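Local coordinates for protein fibroblast growth factor 18 (PDB 4CJM) that acts as a secreted growth factor that engages fibroblast growth factor receptors, regulates cell proliferation, differentiation and migration, and is required for normal bone development, at residues 5-10 and 28-33; 15-20 and 123-128. All coordinates share one frame; numbering follows the deposited sequence.

Contact 1 of 2, residues 5-10 and 28-33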
# COMPACT_ATOMS: atom_id res chain seq x y z
N LEU A 5 8.10 1.63 10.91
CA LEU A 5 7.30 0.42 10.99
C LEU A 5 5.86 0.78 11.34
O LEU A 5 5.64 1.48 12.31
CB LEU A 5 7.87 -0.51 12.07
CG LEU A 5 7.09 -1.79 12.41
CD1 LEU A 5 7.11 -2.75 11.24
CD2 LEU A 5 7.64 -2.46 13.66
N TYR A 6 4.89 0.30 10.57
CA TYR A 6 3.49 0.48 10.94
C TYR A 6 2.53 -0.35 10.09
O TYR A 6 2.96 -1.15 9.26
CB TYR A 6 3.09 1.97 10.92
CG TYR A 6 3.34 2.72 9.62
CD1 TYR A 6 2.52 2.52 8.51
CD2 TYR A 6 4.34 3.68 9.53
CE1 TYR A 6 2.72 3.22 7.34
CE2 TYR A 6 4.56 4.39 8.37
CZ TYR A 6 3.74 4.16 7.28
OH TYR A 6 3.98 4.85 6.10
N GLN A 7 1.23 -0.17 10.35
CA GLN A 7 0.16 -0.84 9.62
C GLN A 7 -0.68 0.17 8.86
O GLN A 7 -0.79 1.32 9.27
CB GLN A 7 -0.74 -1.56 10.61
CG GLN A 7 -0.02 -2.58 11.45
CD GLN A 7 -0.91 -3.19 12.50
OE1 GLN A 7 -1.19 -4.39 12.47
NE2 GLN A 7 -1.35 -2.38 13.45
N LEU A 8 -1.27 -0.28 7.75
CA LEU A 8 -2.14 0.56 6.95
C LEU A 8 -3.58 0.03 7.00
O LEU A 8 -3.87 -1.05 6.48
CB LEU A 8 -1.65 0.63 5.52
CG LEU A 8 -0.46 1.59 5.31
CD1 LEU A 8 0.17 1.37 3.93
CD2 LEU A 8 -0.87 3.04 5.47
N TYR A 9 -4.46 0.80 7.65
CA TYR A 9 -5.86 0.47 7.80
C TYR A 9 -6.61 0.95 6.57
O TYR A 9 -6.51 2.13 6.21
CB TYR A 9 -6.42 1.15 9.05
CG TYR A 9 -7.93 1.07 9.23
CD1 TYR A 9 -8.77 1.99 8.61
CD2 TYR A 9 -8.50 0.11 10.06
CE1 TYR A 9 -10.15 1.93 8.79
CE2 TYR A 9 -9.87 0.05 10.24
CZ TYR A 9 -10.69 0.97 9.60
OH TYR A 9 -12.04 0.93 9.78
N SER A 10 -7.34 0.04 5.92
CA SER A 10 -8.13 0.37 4.74
C SER A 10 -9.46 0.96 5.14
O SER A 10 -10.26 0.32 5.81
CB SER A 10 -8.37 -0.89 3.89
OG SER A 10 -9.36 -0.67 2.89
N GLY A 28 -6.15 -8.02 7.24
CA GLY A 28 -5.34 -8.23 8.42
C GLY A 28 -5.97 -7.64 9.67
O GLY A 28 -6.30 -6.46 9.70
N GLU A 29 -6.14 -8.46 10.71
CA GLU A 29 -6.49 -7.95 12.02
C GLU A 29 -5.32 -7.14 12.54
O GLU A 29 -4.19 -7.25 12.04
CB GLU A 29 -6.79 -9.10 12.98
CG GLU A 29 -7.99 -9.96 12.60
CD GLU A 29 -9.28 -9.16 12.44
OE1 GLU A 29 -9.48 -8.15 13.17
OE2 GLU A 29 -10.09 -9.53 11.58
N ASP A 30 -5.58 -6.30 13.53
CA ASP A 30 -4.52 -5.50 14.13
C ASP A 30 -3.47 -6.47 14.68
O ASP A 30 -3.82 -7.41 15.39
CB ASP A 30 -5.06 -4.61 15.25
CG ASP A 30 -4.02 -3.64 15.78
OD1 ASP A 30 -2.86 -4.04 16.00
OD2 ASP A 30 -4.33 -2.46 15.96
N GLY A 31 -2.21 -6.24 14.33
CA GLY A 31 -1.12 -7.07 14.83
C GLY A 31 -0.81 -8.30 14.01
O GLY A 31 0.16 -9.00 14.29
N ASP A 32 -1.62 -8.59 12.99
CA ASP A 32 -1.34 -9.69 12.08
C ASP A 32 0.11 -9.54 11.65
O ASP A 32 0.55 -8.45 11.29
CB ASP A 32 -2.29 -9.60 10.89
CG ASP A 32 -2.06 -10.70 9.86
OD1 ASP A 32 -0.97 -10.76 9.25
OD2 ASP A 32 -2.99 -11.50 9.63
N LYS A 33 0.85 -10.63 11.65
CA LYS A 33 2.29 -10.57 11.31
C LYS A 33 2.55 -10.10 9.88
O LYS A 33 3.49 -9.35 9.63
CB LYS A 33 3.00 -11.90 11.60
CG LYS A 33 2.46 -13.10 10.83
CD LYS A 33 3.22 -14.36 11.22
CE LYS A 33 2.59 -15.63 10.65
NZ LYS A 33 2.40 -16.72 11.66
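Gln7, on the first long strand of this beta-trefoil growth factor, reaches out to the tight turn formed by Glu29, Asp30, Gly31 and Asp32, and it illustrates how one amide can use its acceptor and its donor on the same turn. From CB, which leaves the strand toward the turn, the chain runs outward with CG anti to the carbonyl carbon (chi1 -58°) and stays extended to CD. The amide at its end makes the contact. CD comes within 3.8 Å of Gly31 N, and beyond it the two tip atoms divide their work. OE1 receives the backbone N-H of Gly31, with Gly31 N 2.8 Å from Gln7 OE1 and the hydrogen pointing almost straight at the oxygen (163°). The donor lies in the carbonyl plane, on a lone pair. NE2 turns instead to the carboxylate of Asp30, where Gln7 NE2 lies 3.4 Å from Asp30 OD1 in a weak though nearly straight bond. The two side chains cross at about a right angle, their flat ends 69° apart, so the amide does not lie flat against the carboxylate.

The turn is type II and is closed by its own backbone bond, from Asp32 N to Glu29 O at 3.1 Å. Gly31 occupies its third position, where a positive phi suits glycine. Outside the turn, Gln36 NE2 gives a second hydrogen bond to Gln7 OE1, and that oxygen therefore serves the loop at two points. The Gly31 N-H, which can only donate, favours this way round for the amide, and the weak bond to Asp30 agrees with it: a buried strand residue turns its polar end to a mostly exposed turn.

Contact 2 of 2, residues 15-20 and 123-128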
# COMPACT_ATOMS: atom_id res chain seq x y z
N LYS A 15 -9.90 -3.51 7.62
CA LYS A 15 -8.80 -4.30 8.12
C LYS A 15 -7.52 -3.74 7.54
O LYS A 15 -7.54 -2.73 6.82
CB LYS A 15 -8.94 -5.74 7.68
CG LYS A 15 -10.29 -6.35 7.94
CD LYS A 15 -10.37 -6.93 9.32
CE LYS A 15 -11.64 -7.78 9.42
NZ LYS A 15 -12.01 -8.59 8.20
N HIS A 16 -6.40 -4.37 7.86
CA HIS A 16 -5.11 -3.87 7.45
C HIS A 16 -4.51 -4.60 6.26
O HIS A 16 -4.78 -5.78 6.04
CB HIS A 16 -4.14 -3.95 8.61
CG HIS A 16 -4.63 -3.23 9.82
ND1 HIS A 16 -5.35 -3.85 10.81
CD2 HIS A 16 -4.54 -1.92 10.17
CE1 HIS A 16 -5.66 -2.96 11.74
NE2 HIS A 16 -5.19 -1.79 11.37
N ILE A 17 -3.69 -3.86 5.51
CA ILE A 17 -2.97 -4.38 4.37
C ILE A 17 -2.03 -5.48 4.84
O ILE A 17 -1.29 -5.30 5.83
CB ILE A 17 -2.12 -3.29 3.68
CG1 ILE A 17 -3.04 -2.22 3.07
CG2 ILE A 17 -1.24 -3.90 2.61
CD1 ILE A 17 -2.29 -1.11 2.34
N GLN A 18 -2.07 -6.59 4.12
CA GLN A 18 -1.20 -7.73 4.34
C GLN A 18 -0.33 -8.00 3.11
O GLN A 18 -0.83 -8.02 1.98
CB GLN A 18 -2.04 -8.96 4.56
CG GLN A 18 -2.92 -8.89 5.78
CD GLN A 18 -3.95 -10.00 5.75
OE1 GLN A 18 -4.81 -10.03 4.87
NE2 GLN A 18 -3.90 -10.87 6.74
N VAL A 19 0.98 -8.17 3.34
CA VAL A 19 1.88 -8.70 2.33
C VAL A 19 2.06 -10.16 2.69
O VAL A 19 2.89 -10.51 3.54
CB VAL A 19 3.23 -7.97 2.29
CG1 VAL A 19 4.08 -8.54 1.17
CG2 VAL A 19 3.03 -6.48 2.09
N LEU A 20 1.26 -11.00 2.03
CA LEU A 20 1.24 -12.44 2.28
C LEU A 20 2.33 -13.17 1.50
O LEU A 20 2.50 -14.37 1.66
CB LEU A 20 -0.13 -13.01 1.90
CG LEU A 20 -1.31 -12.37 2.65
CD1 LEU A 20 -2.64 -12.77 2.04
CD2 LEU A 20 -1.27 -12.72 4.13
N VAL A 123 -9.20 3.77 -1.87
CA VAL A 123 -7.78 4.08 -1.91
C VAL A 123 -7.33 4.86 -0.69
O VAL A 123 -6.21 5.39 -0.66
CB VAL A 123 -7.37 4.81 -3.23
CG1 VAL A 123 -7.98 4.11 -4.44
CG2 VAL A 123 -7.78 6.28 -3.26
N HIS A 124 -8.18 4.94 0.32
CA HIS A 124 -7.88 5.71 1.52
C HIS A 124 -7.42 4.83 2.66
O HIS A 124 -7.94 3.73 2.87
CB HIS A 124 -9.11 6.51 1.94
CG HIS A 124 -9.54 7.49 0.91
ND1 HIS A 124 -10.81 8.02 0.88
CD2 HIS A 124 -8.88 8.02 -0.15
CE1 HIS A 124 -10.91 8.85 -0.14
NE2 HIS A 124 -9.75 8.87 -0.77
N PHE A 125 -6.44 5.33 3.40
CA PHE A 125 -5.84 4.58 4.47
C PHE A 125 -5.55 5.46 5.68
O PHE A 125 -5.31 6.65 5.56
CB PHE A 125 -4.54 3.92 3.97
CG PHE A 125 -4.75 2.96 2.84
CD1 PHE A 125 -5.11 1.64 3.09
CD2 PHE A 125 -4.66 3.39 1.52
CE1 PHE A 125 -5.34 0.77 2.04
CE2 PHE A 125 -4.89 2.53 0.46
CZ PHE A 125 -5.21 1.21 0.72
N MET A 126 -5.56 4.83 6.86
CA MET A 126 -5.00 5.41 8.08
C MET A 126 -3.75 4.62 8.48
O MET A 126 -3.72 3.41 8.37
CB MET A 126 -6.00 5.35 9.22
CG MET A 126 -7.29 6.12 8.99
SD MET A 126 -7.03 7.87 8.70
CE MET A 126 -6.41 8.43 10.28
N LYS A 127 -2.74 5.33 8.95
CA LYS A 127 -1.55 4.68 9.50
C LYS A 127 -1.76 4.26 10.93
O LYS A 127 -2.42 4.95 11.69
CB LYS A 127 -0.38 5.64 9.43
CG LYS A 127 -0.00 6.00 8.01
CD LYS A 127 1.19 6.92 8.05
CE LYS A 127 1.66 7.31 6.67
NZ LYS A 127 2.54 8.49 6.81
N ARG A 128 -1.15 3.14 11.33
CA ARG A 128 -1.36 2.58 12.66
C ARG A 128 -0.14 1.97 13.33
O ARG A 128 0.50 1.11 12.77
CB ARG A 128 -2.37 1.47 12.52
CG ARG A 128 -3.77 1.92 12.17
CD ARG A 128 -4.45 2.49 13.39
NE ARG A 128 -5.89 2.68 13.24
CZ ARG A 128 -6.51 3.82 12.95
NH1 ARG A 128 -5.82 4.94 12.73
NH2 ARG A 128 -7.84 3.85 12.86
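His16, whose ring meets Arg128 across the contact, grips the carbonyl oxygen of Gly28 with both its backbone N and its ring ND1. Since a carbonyl can only accept, ND1 acts as the donor, and this pairing helps set the rotation of the imidazole. Its other nitrogen is thereby presented to strand 125-128. There the contact is aliphatic rather than polar, with Arg128 CG coming to the ring edge, near its plane, 4.1 Å from His16 NE2. The arginine chain bends at chi2 (-77°), and its guanidinium plane is turned 68° from the imidazole. Arg128 NE remains 4.9 Å from His16 NE2, too far for a bond; the cationic group has a cation-pi partner in Tyr9.

Deeper in the protein the two segments meet through hydrocarbon alone. Ile17 sends its longer branch toward Phe125, and CD1 at its end lies 3.6 Å from Phe125 CE1. Ile17 CG1 follows at 3.9 Å from the same ring carbon, while the methyl approaches the ring obliquely. The two side chains cross at roughly a right angle, and the methyl also comes near CD1 and CZ of the ring, so the approach is centred on CE1.

No hydrogen bond joins the two segments directly. Strand 3-10 mediates between them instead: it pairs antiparallel with 125-128 and exchanges a backbone bond with Ile17 through Leu8. Leu8 also packs on Ile17, and Ser10 on Phe125, placing this buried meeting between the first strand of the beta-trefoil, the last strand and the hairpin of 16-19 and 24-25, to which His16 and Ile17 belong.

How the contacts relate
From the N terminus the chain lays down strand 3-10, turns into 15-20, passes through the short strands that follow and arrives at 28-33. Contact 1 closes this first loop back onto strand 3-10. Contact 2 spans far more of the sequence, bringing the last strand, 125-128, to 15-20. Because 15-20 lies inside the loop closed by contact 1 while 123-128 lies outside it, the two contacts cross rather than nest. Their centres are 6 Å apart, and strand 3-10 is flanked in its sheet by 125-128. Contact 1 ties the first strand to the turn after strand 27-28, and contact 2 ties the last strand to the hairpin between them in sequence.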